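Side-chain contacts in methyltransferase (Geobacter sulfurreducens PCA, PDB 3C3P), which probably transfers methyl groups from S-adenosyl-L-methionine to oxygen atoms of its substrates: residues A[4-7]-A[8-12]; A[12-15]-A[16-19]; A[135-139]-A[140-144]; A[197-200]-A[201-205]. All blocks are in the same frame, centred on the assembly; numbering follows the deposited sequence.

Contacts 1 and 2 follow one another on helix 8-16 and share Ala12: contact 1 is the capped entry of the helix, at the surface, and contact 2 its partly buried exit, their centres 11 Å apart. Contact 3, also partly buried, is another capped helix start, that of helix 139-146, and has no neighbour from the second subunit, whereas contacts 1, 2 and 4 all touch that subunit. Contact 4, the buried hairpin joining strands 192-197 and 203-208, is mainly valine packing and backbone pairing; it meets contact 1 where Val6 CG2 packs 3.2 Å from Pro198 O. Carboxylate or amide caps thus mark the helix starts, and branched apolar side chains the sheet.

Contact 1: residues A[4-7]-A[8-12]; sequences PIVD and SRIGA. With EDO (1,2-ethanediol), chain G.
The backbone carbonyl of Asp7 takes the N-H of Gly11 at 2.7 Å (Gly11 N to Asp7 O), a nearly straight bond that opens helix 8-16, while a weak one from Ile10 N reaches the same oxygen. Asp7 is the N-cap of this helix: its side chain bends back, and OD1 accepts the N-H of Arg9 in a long, weak capping bond (Arg9 N to Asp7 OD1 3.4 Å). With CG anti to the backbone N (chi1 173°), the carboxylate is brought over the first turn, where Arg9 folds above it through a bend at chi3. The salt bridge between Asp7 OD2 and Arg9 NE, at 3.1 Å, is one of charges alone, since the oxygens lie over a face of the guanidinium and the two planes are 65° apart; OD1 sits above the centre of that group. Negative charge beside the helix start would also be expected to suit the helix dipole. Replacing Asp7 by an alanine would probably leave Arg9 N without its capping acceptor and the Arg9 guanidinium without its opposing charge. Beyond the polar cluster, Val6 CG1 packs on Ile10 CG2 at 3.6 Å, the two side chains crossing at about a right angle. The second subunit covers this end of the helix, its Pro4 packing on Arg9 and Ile10, and it also pairs with the backbone of Ile5 and Asp7. On the segment 4-7 side, an ethanediol, probably from the crystallisation liquor, donates through O2 to Val6 O at 2.7 Å.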
ATOM      1  N   PRO A   4      16.015  10.750  10.251  1.00 49.84           N
ATOM      2  CA  PRO A   4      14.861  11.396   9.630  1.00 48.05           C
ATOM      3  C   PRO A   4      14.397  10.676   8.357  1.00 45.59           C
ATOM      4  O   PRO A   4      15.217  10.184   7.562  1.00 44.31           O
ATOM      5  CB  PRO A   4      15.375  12.803   9.308  1.00 48.49           C
ATOM      6  CG  PRO A   4      16.828  12.663   9.163  1.00 49.07           C
ATOM      7  CD  PRO A   4      17.260  11.509  10.025  1.00 49.69           C
ATOM      8  N   ILE A   5      13.085  10.585   8.190  1.00 41.84           N
ATOM      9  CA  ILE A   5      12.542   9.924   7.012  1.00 39.71           C
ATOM     10  C   ILE A   5      11.760  10.962   6.193  1.00 39.70           C
ATOM     11  O   ILE A   5      12.311  11.547   5.284  1.00 39.65           O
ATOM     12  CB  ILE A   5      11.773   8.675   7.399  1.00 37.84           C
ATOM     13  CG1 ILE A   5      12.735   7.776   8.184  1.00 36.87           C
ATOM     14  CG2 ILE A   5      11.264   7.951   6.176  1.00 37.20           C
ATOM     15  CD1 ILE A   5      12.156   6.454   8.662  1.00 36.70           C
ATOM     16  N   VAL A   6      10.502  11.216   6.527  1.00 39.14           N
ATOM     17  CA  VAL A   6       9.715  12.218   5.787  1.00 39.18           C
ATOM     18  C   VAL A   6      10.078  13.649   6.262  1.00 38.35           C
ATOM     19  O   VAL A   6      10.247  13.888   7.457  1.00 37.32           O
ATOM     20  CB  VAL A   6       8.165  11.971   5.921  1.00 39.87           C
ATOM     21  CG1 VAL A   6       7.376  12.974   5.082  1.00 39.97           C
ATOM     22  CG2 VAL A   6       7.776  10.512   5.515  1.00 40.78           C
ATOM     23  N   ASP A   7      10.261  14.550   5.299  1.00 38.23           N
ATOM     24  CA  ASP A   7      10.571  15.961   5.565  1.00 38.11           C
ATOM     25  C   ASP A   7       9.525  16.490   6.544  1.00 36.02           C
ATOM     26  O   ASP A   7       8.332  16.287   6.379  1.00 34.21           O
ATOM     27  CB  ASP A   7      10.592  16.772   4.265  1.00 39.55           C
ATOM     28  CG  ASP A   7      10.740  18.250   4.503  1.00 41.28           C
ATOM     29  OD1 ASP A   7      11.271  18.638   5.548  1.00 42.28           O
ATOM     30  OD2 ASP A   7      10.332  19.052   3.642  1.00 43.75           O
ATOM     31  N   SER A   8      10.001  17.164   7.580  1.00 35.27           N
ATOM     32  CA  SER A   8       9.135  17.733   8.618  0.50 34.49           C
ATOM     33  C   SER A   8       7.971  18.547   8.065  1.00 34.42           C
ATOM     34  O   SER A   8       6.866  18.514   8.591  1.00 35.04           O
ATOM     35  CB  SER A   8       9.966  18.616   9.565  0.50 34.07           C
ATOM     36  OG  SER A   8      10.734  19.559   8.835  0.50 32.89           O
ATOM     37  N   ARG A   9       8.247  19.266   6.995  1.00 35.03           N
ATOM     38  CA  ARG A   9       7.257  20.143   6.356  1.00 35.87           C
ATOM     39  C   ARG A   9       6.181  19.303   5.674  1.00 35.56           C
ATOM     40  O   ARG A   9       4.990  19.612   5.691  1.00 34.19           O
ATOM     41  CB  ARG A   9       7.965  21.073   5.377  1.00 37.55           C
ATOM     42  CG  ARG A   9       9.048  21.923   6.074  1.00 39.77           C
ATOM     43  CD  ARG A   9       9.841  22.802   5.131  1.00 41.88           C
ATOM     44  NE  ARG A   9      10.709  22.077   4.195  1.00 44.06           N
ATOM     45  CZ  ARG A   9      11.967  21.722   4.458  1.00 45.78           C
ATOM     46  NH1 ARG A   9      12.503  21.970   5.646  1.00 47.31           N
ATOM     47  NH2 ARG A   9      12.693  21.092   3.545  1.00 46.66           N
ATOM     48  N   ILE A  10       6.634  18.208   5.100  1.00 35.19           N
ATOM     49  CA  ILE A  10       5.738  17.271   4.403  1.00 34.45           C
ATOM     50  C   ILE A  10       4.943  16.524   5.456  1.00 33.21           C
ATOM     51  O   ILE A  10       3.738  16.316   5.327  1.00 33.08           O
ATOM     52  CB  ILE A  10       6.517  16.329   3.488  1.00 35.67           C
ATOM     53  CG1 ILE A  10       7.153  17.132   2.350  1.00 37.94           C
ATOM     54  CG2 ILE A  10       5.596  15.271   2.900  1.00 36.54           C
ATOM     55  CD1 ILE A  10       6.148  17.697   1.327  1.00 38.67           C
ATOM     56  N   GLY A  11       5.622  16.173   6.537  1.00 33.05           N
ATOM     57  CA  GLY A  11       4.984  15.467   7.647  1.00 32.67           C
ATOM     58  C   GLY A  11       3.852  16.274   8.232  1.00 33.73           C
ATOM     59  O   GLY A  11       2.764  15.759   8.487  1.00 34.55           O
ATOM     60  N   ALA A  12       4.120  17.556   8.445  1.00 33.86           N
ATOM     61  CA  ALA A  12       3.123  18.466   9.008  1.00 33.57           C
ATOM     62  C   ALA A  12       1.898  18.590   8.101  1.00 32.94           C
ATOM     63  O   ALA A  12       0.752  18.621   8.545  1.00 33.32           O
ATOM     64  CB  ALA A  12       3.741  19.835   9.262  1.00 33.71           C
TER
HETATM   65  C1  EDO G 213       6.549  12.580   9.292  1.00 54.43           C
HETATM   66  O1  EDO G 213       5.458  12.525  10.203  1.00 54.88           O
HETATM   67  C2  EDO G 213       7.660  13.408   9.926  1.00 54.48           C
HETATM   68  O2  EDO G 213       8.104  14.399   9.006  1.00 54.07           O

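Contact 2: residues A[12-15]-A[16-19]; sequences AYLD and GLLP. With EDO (1,2-ethanediol), chain H.
Ala12 O accepts the N-H of Gly16 at 2.9 Å (Gly16 N to Ala12 O), one of the last regular i to i+4 bonds of helix 8-16 before the chain leaves for the loop. One residue on, the carbonyl of Tyr13 accepts a weak bond from Leu17 N. The Tyr13 side chain, CG anti to the backbone N (chi1 167°), runs along the helix toward its exit, and its CE2 meets Leu17 CD1 at 3.9 Å, the methyl approaching obliquely. Leu17 CG stands over one face of the ring, offset toward the rim. The phenol oxygen is bonded to Asn183 of the second subunit, whose Ile196 packs on both Leu14 and Leu17. Leu14 O accepts from Leu17 N at 3.1 Å, and Asp15 O from Leu18 N at 2.9 Å; both donors lie well above the carbonyl planes, as the chain tightens from i+4 to i+3 spacing. The Asp15 carboxylate is hydrogen-bonded through OD1 to Gln43, while Asp15 O lies 3.1 Å from Leu18 CB. An alanine at Leu17 would probably open a gap beside the Tyr13 ring and strip Ile196 of the second subunit of an apolar neighbour. An ethanediol donates through O2 to Leu17 O at 2.5 Å. The chemistry is thus divided: Tyr13, Leu14 and Leu17 pack against the partner subunit and Leu18 on helix 42-55 of its own chain, while the carbonyls of Leu17 and, weakly, Leu18, just past the last helical bonds, accept from Arg188 of the second subunit.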
ATOM      1  N   ALA A  12       4.120  17.556   8.445  1.00 33.86           N
ATOM      2  CA  ALA A  12       3.123  18.466   9.008  1.00 33.57           C
ATOM      3  C   ALA A  12       1.898  18.590   8.101  1.00 32.94           C
ATOM      4  O   ALA A  12       0.752  18.621   8.545  1.00 33.32           O
ATOM      5  CB  ALA A  12       3.741  19.835   9.262  1.00 33.71           C
ATOM      6  N   TYR A  13       2.168  18.632   6.810  1.00 32.50           N
ATOM      7  CA  TYR A  13       1.113  18.753   5.791  1.00 31.54           C
ATOM      8  C   TYR A  13       0.217  17.525   5.761  1.00 31.21           C
ATOM      9  O   TYR A  13      -1.005  17.637   5.769  1.00 29.86           O
ATOM     10  CB  TYR A  13       1.713  19.034   4.412  1.00 31.68           C
ATOM     11  CG  TYR A  13       0.735  18.863   3.280  1.00 31.59           C
ATOM     12  CD1 TYR A  13      -0.127  19.882   2.944  1.00 31.83           C
ATOM     13  CD2 TYR A  13       0.692  17.680   2.545  1.00 32.12           C
ATOM     14  CE1 TYR A  13      -1.021  19.741   1.933  1.00 31.53           C
ATOM     15  CE2 TYR A  13      -0.208  17.524   1.501  1.00 31.60           C
ATOM     16  CZ  TYR A  13      -1.067  18.575   1.212  1.00 30.95           C
ATOM     17  OH  TYR A  13      -1.973  18.488   0.196  1.00 29.43           O
ATOM     18  N   LEU A  14       0.839  16.352   5.765  1.00 30.86           N
ATOM     19  CA  LEU A  14       0.091  15.089   5.734  1.00 32.36           C
ATOM     20  C   LEU A  14      -0.739  14.943   7.000  1.00 32.95           C
ATOM     21  O   LEU A  14      -1.885  14.515   6.976  1.00 32.96           O
ATOM     22  CB  LEU A  14       1.032  13.885   5.544  1.00 32.27           C
ATOM     23  CG  LEU A  14       1.763  13.820   4.198  1.00 33.25           C
ATOM     24  CD1 LEU A  14       2.786  12.678   4.144  1.00 33.73           C
ATOM     25  CD2 LEU A  14       0.746  13.690   3.075  1.00 32.60           C
ATOM     26  N   ASP A  15      -0.179  15.395   8.105  1.00 34.13           N
ATOM     27  CA  ASP A  15      -0.883  15.296   9.376  1.00 35.50           C
ATOM     28  C   ASP A  15      -2.100  16.243   9.360  1.00 34.88           C
ATOM     29  O   ASP A  15      -3.181  15.921   9.877  1.00 33.65           O
ATOM     30  CB  ASP A  15       0.069  15.576  10.541  1.00 36.94           C
ATOM     31  CG  ASP A  15       1.251  14.588  10.605  1.00 39.13           C
ATOM     32  OD1 ASP A  15       1.269  13.554   9.866  1.00 41.29           O
ATOM     33  OD2 ASP A  15       2.171  14.847  11.427  1.00 40.09           O
ATOM     34  N   GLY A  16      -1.922  17.389   8.708  1.00 34.66           N
ATOM     35  CA  GLY A  16      -2.986  18.402   8.578  1.00 34.33           C
ATOM     36  C   GLY A  16      -4.180  17.891   7.786  1.00 34.18           C
ATOM     37  O   GLY A  16      -5.283  18.443   7.871  1.00 32.14           O
ATOM     38  N   LEU A  17      -3.938  16.866   6.970  1.00 34.86           N
ATOM     39  CA  LEU A  17      -4.996  16.220   6.166  1.00 37.13           C
ATOM     40  C   LEU A  17      -5.714  15.146   7.007  1.00 39.73           C
ATOM     41  O   LEU A  17      -6.743  14.634   6.613  1.00 41.95           O
ATOM     42  CB  LEU A  17      -4.444  15.552   4.887  1.00 36.19           C
ATOM     43  CG  LEU A  17      -3.794  16.375   3.769  1.00 35.76           C
ATOM     44  CD1 LEU A  17      -3.228  15.425   2.713  1.00 36.12           C
ATOM     45  CD2 LEU A  17      -4.741  17.365   3.145  1.00 35.86           C
ATOM     46  N   LEU A  18      -5.125  14.758   8.134  1.00 41.52           N
ATOM     47  CA  LEU A  18      -5.740  13.733   9.000  1.00 41.54           C
ATOM     48  C   LEU A  18      -7.106  14.224   9.429  1.00 42.60           C
ATOM     49  O   LEU A  18      -7.297  15.430   9.662  1.00 42.51           O
ATOM     50  CB  LEU A  18      -4.872  13.368  10.230  1.00 40.98           C
ATOM     51  CG  LEU A  18      -3.636  12.466  10.057  1.00 40.11           C
ATOM     52  CD1 LEU A  18      -2.819  12.352  11.337  1.00 40.71           C
ATOM     53  CD2 LEU A  18      -4.054  11.094   9.606  1.00 40.09           C
ATOM     54  N   PRO A  19      -8.079  13.304   9.536  1.00 44.23           N
ATOM     55  CA  PRO A  19      -9.384  13.762   9.978  1.00 43.99           C
ATOM     56  C   PRO A  19      -9.368  13.911  11.483  1.00 44.44           C
ATOM     57  O   PRO A  19      -8.340  13.645  12.123  1.00 42.06           O
ATOM     58  CB  PRO A  19     -10.290  12.602   9.603  1.00 44.62           C
ATOM     59  CG  PRO A  19      -9.425  11.394   9.852  1.00 44.80           C
ATOM     60  CD  PRO A  19      -8.032  11.831   9.413  1.00 44.46           C
TER
HETATM   61  C1  EDO H 214      -5.566  11.419   4.452  1.00 49.89           C
HETATM   62  O1  EDO H 214      -4.926  12.265   3.508  1.00 49.34           O
HETATM   63  C2  EDO H 214      -5.545  11.867   5.894  1.00 50.65           C
HETATM   64  O2  EDO H 214      -6.889  12.114   6.315  1.00 51.30           O

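Contact 3: residues A[135-139]-A[140-144]; sequences DVFNG and ADVLE. With EDO (1,2-ethanediol), chain K.
Asn138 lays its amide against the carboxylate of Asp141, the two planes stacked and only 30° apart. Asn138 ND2 comes within 3.0 Å of Asp141 OD2, but the angle is poor for a hydrogen bond, so the groups meet by their flat sides. The other end of the amide is turned to the helix: with CG anti to the backbone N (chi1 176°), OD1 reaches the start of helix 139-146 and accepts from Ala140 N in a weak capping bond of 3.3 Å. A water bridges the same two atoms, donating to Asn138 OD1 at 2.7 Å and accepting from Ala140 N, so that the cap is partly direct and partly water-mediated. The Asn138 carbonyl continues the grip, receiving Val142 N at 3.0 Å in a nearly straight bond and Asp141 N in a weak one, and Gly139 O takes Leu143 N at 2.9 Å. On the apolar flank Val142 CG2 lies close to Phe137 CB, at 3.4 Å, and approaches the ring obliquely. Phe137 and Val142 both pack on Leu118 of helix 117-121, whereas Leu143 rests on Leu186 of helix 181-186. Earlier in the loop, Asp135 OD2 is bonded to Gly165 N. The whole is an asparagine N-cap with an apolar contact between Phe137, just before the cap, and Val142, four residues after it: the hydrophobic-staple pattern, here starting the helix that follows strand 127-133 in the Rossmann-like methyltransferase fold.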
ATOM      1  N   ASP A 135      11.699  -4.356  15.223  1.00 39.74           N
ATOM      2  CA  ASP A 135      12.455  -4.019  16.446  0.50 39.84           C
ATOM      3  C   ASP A 135      12.508  -5.166  17.415  1.00 40.49           C
ATOM      4  O   ASP A 135      13.401  -5.264  18.248  1.00 41.11           O
ATOM      5  CB  ASP A 135      11.811  -2.868  17.222  0.50 39.40           C
ATOM      6  CG  ASP A 135      12.033  -1.541  16.586  0.50 38.82           C
ATOM      7  OD1 ASP A 135      12.910  -1.444  15.712  0.50 38.84           O
ATOM      8  OD2 ASP A 135      11.370  -0.582  17.009  0.50 38.28           O
ATOM      9  N   VAL A 136      11.524  -6.039  17.285  1.00 40.67           N
ATOM     10  CA  VAL A 136      11.357  -7.187  18.169  1.00 41.07           C
ATOM     11  C   VAL A 136      11.797  -8.514  17.604  1.00 41.44           C
ATOM     12  O   VAL A 136      12.229  -9.402  18.345  1.00 41.24           O
ATOM     13  CB  VAL A 136       9.866  -7.358  18.553  1.00 41.56           C
ATOM     14  CG1 VAL A 136       9.682  -8.573  19.454  1.00 41.58           C
ATOM     15  CG2 VAL A 136       9.348  -6.116  19.228  1.00 41.88           C
ATOM     16  N   PHE A 137      11.693  -8.661  16.300  1.00 40.92           N
ATOM     17  CA  PHE A 137      12.048  -9.918  15.676  1.00 42.11           C
ATOM     18  C   PHE A 137      12.965  -9.815  14.497  1.00 42.10           C
ATOM     19  O   PHE A 137      12.921  -8.860  13.730  1.00 41.85           O
ATOM     20  CB  PHE A 137      10.788 -10.595  15.136  1.00 43.49           C
ATOM     21  CG  PHE A 137       9.714 -10.759  16.147  1.00 44.49           C
ATOM     22  CD1 PHE A 137       9.736 -11.817  17.036  1.00 45.24           C
ATOM     23  CD2 PHE A 137       8.664  -9.857  16.201  1.00 45.34           C
ATOM     24  CE1 PHE A 137       8.737 -11.969  17.981  1.00 45.69           C
ATOM     25  CE2 PHE A 137       7.659 -10.005  17.132  1.00 45.63           C
ATOM     26  CZ  PHE A 137       7.695 -11.062  18.025  1.00 45.66           C
ATOM     27  N   ASN A 138      13.766 -10.862  14.370  1.00 42.26           N
ATOM     28  CA  ASN A 138      14.678 -11.052  13.248  1.00 42.69           C
ATOM     29  C   ASN A 138      13.760 -11.602  12.154  1.00 41.67           C
ATOM     30  O   ASN A 138      13.282 -12.738  12.216  1.00 41.04           O
ATOM     31  CB  ASN A 138      15.830 -12.004  13.628  1.00 43.84           C
ATOM     32  CG  ASN A 138      16.763 -12.330  12.464  1.00 45.14           C
ATOM     33  OD1 ASN A 138      16.383 -12.234  11.306  1.00 47.42           O
ATOM     34  ND2 ASN A 138      17.981 -12.777  12.782  1.00 46.47           N
ATOM     35  N   GLY A 139      13.462 -10.754  11.176  1.00 40.66           N
ATOM     36  CA  GLY A 139      12.547 -11.111  10.106  1.00 39.54           C
ATOM     37  C   GLY A 139      12.771 -12.432   9.418  1.00 39.71           C
ATOM     38  O   GLY A 139      11.818 -13.190   9.176  1.00 37.93           O
ATOM     39  N   ALA A 140      14.034 -12.699   9.102  1.00 39.41           N
ATOM     40  CA  ALA A 140      14.420 -13.928   8.378  1.00 40.44           C
ATOM     41  C   ALA A 140      14.067 -15.148   9.195  1.00 40.90           C
ATOM     42  O   ALA A 140      13.617 -16.160   8.677  1.00 41.39           O
ATOM     43  CB  ALA A 140      15.913 -13.936   8.040  1.00 39.49           C
ATOM     44  N   ASP A 141      14.246 -14.988  10.494  1.00 41.97           N
ATOM     45  CA  ASP A 141      13.967 -16.042  11.473  1.00 42.38           C
ATOM     46  C   ASP A 141      12.463 -16.279  11.553  1.00 41.31           C
ATOM     47  O   ASP A 141      12.001 -17.405  11.533  1.00 40.47           O
ATOM     48  CB  ASP A 141      14.552 -15.684  12.849  1.00 43.59           C
ATOM     49  CG  ASP A 141      16.089 -15.665  12.862  1.00 45.30           C
ATOM     50  OD1 ASP A 141      16.719 -16.126  11.875  1.00 46.54           O
ATOM     51  OD2 ASP A 141      16.683 -15.230  13.883  1.00 46.93           O
ATOM     52  N   VAL A 142      11.702 -15.196  11.594  1.00 40.84           N
ATOM     53  CA  VAL A 142      10.238 -15.277  11.660  1.00 40.16           C
ATOM     54  C   VAL A 142       9.654 -15.969  10.435  1.00 40.20           C
ATOM     55  O   VAL A 142       8.751 -16.797  10.520  1.00 38.01           O
ATOM     56  CB  VAL A 142       9.577 -13.857  11.759  1.00 40.13           C
ATOM     57  CG1 VAL A 142       8.075 -13.922  11.498  1.00 40.52           C
ATOM     58  CG2 VAL A 142       9.892 -13.188  13.104  1.00 40.23           C
ATOM     59  N   LEU A 143      10.212 -15.627   9.288  1.00 40.44           N
ATOM     60  CA  LEU A 143       9.727 -16.138   8.016  1.00 41.17           C
ATOM     61  C   LEU A 143      10.123 -17.611   7.826  1.00 41.61           C
ATOM     62  O   LEU A 143       9.383 -18.401   7.240  1.00 41.83           O
ATOM     63  CB  LEU A 143      10.244 -15.232   6.886  1.00 41.62           C
ATOM     64  CG  LEU A 143       9.555 -15.319   5.531  1.00 41.69           C
ATOM     65  CD1 LEU A 143       8.083 -15.135   5.749  1.00 41.17           C
ATOM     66  CD2 LEU A 143      10.113 -14.274   4.528  1.00 40.96           C
ATOM     67  N   GLU A 144      11.270 -17.996   8.369  1.00 41.94           N
ATOM     68  CA  GLU A 144      11.728 -19.387   8.229  1.00 42.17           C
ATOM     69  C   GLU A 144      10.766 -20.270   8.987  1.00 42.04           C
ATOM     70  O   GLU A 144      10.500 -21.401   8.590  1.00 43.31           O
ATOM     71  CB  GLU A 144      13.160 -19.594   8.740  1.00 42.67           C
ATOM     72  CG  GLU A 144      13.729 -21.021   8.506  1.00 43.66           C
TER
HETATM   73  C1  EDO K 217      15.250  -1.428  13.524  1.00 55.14           C
HETATM   74  O1  EDO K 217      13.855  -1.757  13.461  1.00 53.56           O
HETATM   75  C2  EDO K 217      15.717  -0.524  12.379  1.00 55.25           C
HETATM   76  O2  EDO K 217      15.114  -0.943  11.153  1.00 55.58           O
HETATM   77  O   HOH W   1      16.214 -10.639   9.102  1.00 46.06           O

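Contact 4: residues A[197-200]-A[201-205]; sequences VPVG and NGVLL
In the conformer described, Val199 CG1 meets Val203 CG2 at 3.4 Å, the two valines running alongside each other; with CG1 lying between the backbone N and carbonyl carbon (chi1 62°), that methyl is brought to Val203. Val197 lies beside Val203 in like manner, its CG2 3.9 Å from Val203 CB, and Val197 CG1 reaches Leu205 CD1 more loosely. Under these side chains, Val197 and Val203 form an antiparallel hydrogen-bonded pair: Val197 N gives to Val203 O at 2.9 Å, and Val203 N returns a bond in the carbonyl plane of Val197 O at 3.0 Å. Further out, a type II' turn from Val199 to Gly202 closes the hairpin loop, with Gly202 N bonded to Val199 O at 2.9 Å. Gly200 has the positive phi (60°) expected at the second place of such a turn. At the polar edge the Asn201 amide is held by Arg163 and Asn160. Val197 and Val199 pack on Leu47 of helix 42-55, Leu205 rests on Leu51 of that helix and on Ile157 of strand 154-159, and Pro198 meets Pro198 of the second subunit.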
ATOM      1  N   VAL A 197       7.754   1.332   1.988  1.00 29.11           N
ATOM      2  CA  VAL A 197       7.134   2.647   1.893  0.50 29.58           C
ATOM      3  C   VAL A 197       7.651   3.461   3.096  1.00 29.46           C
ATOM      4  O   VAL A 197       7.643   3.051   4.261  1.00 29.72           O
ATOM      5  CB  VAL A 197       5.596   2.634   1.724  0.50 30.27           C
ATOM      6  CG1 VAL A 197       5.217   1.903   0.402  0.50 29.00           C
ATOM      7  CG2 VAL A 197       4.898   2.029   2.926  0.50 30.02           C
ATOM      8  N   PRO A 198       8.145   4.637   2.798  1.00 31.64           N
ATOM      9  CA  PRO A 198       8.701   5.347   3.933  1.00 33.94           C
ATOM     10  C   PRO A 198       7.735   6.174   4.787  1.00 34.84           C
ATOM     11  O   PRO A 198       7.951   7.379   4.972  1.00 37.53           O
ATOM     12  CB  PRO A 198       9.771   6.221   3.284  1.00 34.32           C
ATOM     13  CG  PRO A 198       9.309   6.450   1.985  1.00 34.18           C
ATOM     14  CD  PRO A 198       8.520   5.259   1.525  1.00 33.29           C
ATOM     15  N   VAL A 199       6.683   5.496   5.242  1.00 32.81           N
ATOM     16  CA  VAL A 199       5.671   6.093   6.143  0.50 33.08           C
ATOM     17  C   VAL A 199       6.110   5.760   7.566  1.00 32.63           C
ATOM     18  O   VAL A 199       6.561   4.674   7.852  1.00 31.19           O
ATOM     19  CB  VAL A 199       4.221   5.586   5.904  0.50 33.00           C
ATOM     20  CG1 VAL A 199       4.097   4.102   6.135  0.50 33.41           C
ATOM     21  CG2 VAL A 199       3.246   6.320   6.823  0.50 31.56           C
ATOM     22  N   GLY A 200       6.004   6.725   8.460  1.00 31.99           N
ATOM     23  CA  GLY A 200       6.420   6.513   9.850  1.00 31.92           C
ATOM     24  C   GLY A 200       7.901   6.142   9.977  1.00 30.11           C
ATOM     25  O   GLY A 200       8.775   6.863   9.548  1.00 31.57           O
ATOM     26  N   ASN A 201       8.140   4.994  10.576  1.00 29.25           N
ATOM     27  CA  ASN A 201       9.481   4.461  10.779  1.00 29.70           C
ATOM     28  C   ASN A 201       9.916   3.515   9.636  1.00 28.83           C
ATOM     29  O   ASN A 201      10.939   2.823   9.717  1.00 27.27           O
ATOM     30  CB  ASN A 201       9.559   3.751  12.138  1.00 30.75           C
ATOM     31  CG  ASN A 201       9.378   4.700  13.310  1.00 32.84           C
ATOM     32  OD1 ASN A 201       9.630   5.909  13.217  1.00 33.22           O
ATOM     33  ND2 ASN A 201       8.977   4.140  14.444  1.00 33.87           N
ATOM     34  N   GLY A 202       9.104   3.516   8.578  1.00 30.02           N
ATOM     35  CA  GLY A 202       9.322   2.684   7.381  1.00 29.86           C
ATOM     36  C   GLY A 202       8.520   1.418   7.509  1.00 28.37           C
ATOM     37  O   GLY A 202       8.476   0.801   8.562  1.00 28.45           O
ATOM     38  N   VAL A 203       7.870   1.050   6.420  1.00 27.27           N
ATOM     39  CA  VAL A 203       7.040  -0.146   6.384  1.00 27.69           C
ATOM     40  C   VAL A 203       7.443  -1.046   5.209  1.00 28.43           C
ATOM     41  O   VAL A 203       7.362  -0.660   4.056  1.00 27.95           O
ATOM     42  CB  VAL A 203       5.514   0.199   6.288  1.00 28.92           C
ATOM     43  CG1 VAL A 203       4.669  -1.104   6.288  1.00 27.98           C
ATOM     44  CG2 VAL A 203       5.070   1.139   7.443  1.00 28.59           C
ATOM     45  N   LEU A 204       7.895  -2.247   5.546  1.00 28.53           N
ATOM     46  CA  LEU A 204       8.301  -3.231   4.555  1.00 28.20           C
ATOM     47  C   LEU A 204       7.084  -4.071   4.201  1.00 29.13           C
ATOM     48  O   LEU A 204       6.398  -4.614   5.073  1.00 29.25           O
ATOM     49  CB  LEU A 204       9.432  -4.107   5.098  1.00 29.99           C
ATOM     50  CG  LEU A 204      10.022  -5.287   4.332  1.00 31.72           C
ATOM     51  CD1 LEU A 204      10.618  -4.904   2.983  1.00 32.11           C
ATOM     52  CD2 LEU A 204      11.129  -5.933   5.199  1.00 31.82           C
ATOM     53  N   LEU A 205       6.822  -4.159   2.904  1.00 29.51           N
ATOM     54  CA  LEU A 205       5.696  -4.933   2.399  1.00 29.72           C
ATOM     55  C   LEU A 205       6.223  -6.036   1.509  1.00 30.24           C
ATOM     56  O   LEU A 205       7.044  -5.798   0.602  1.00 29.93           O
ATOM     57  CB  LEU A 205       4.744  -4.029   1.602  1.00 30.25           C
ATOM     58  CG  LEU A 205       4.161  -2.797   2.303  1.00 30.51           C
ATOM     59  CD1 LEU A 205       3.358  -1.881   1.328  1.00 30.69           C
ATOM     60  CD2 LEU A 205       3.298  -3.242   3.461  1.00 29.06           C
TER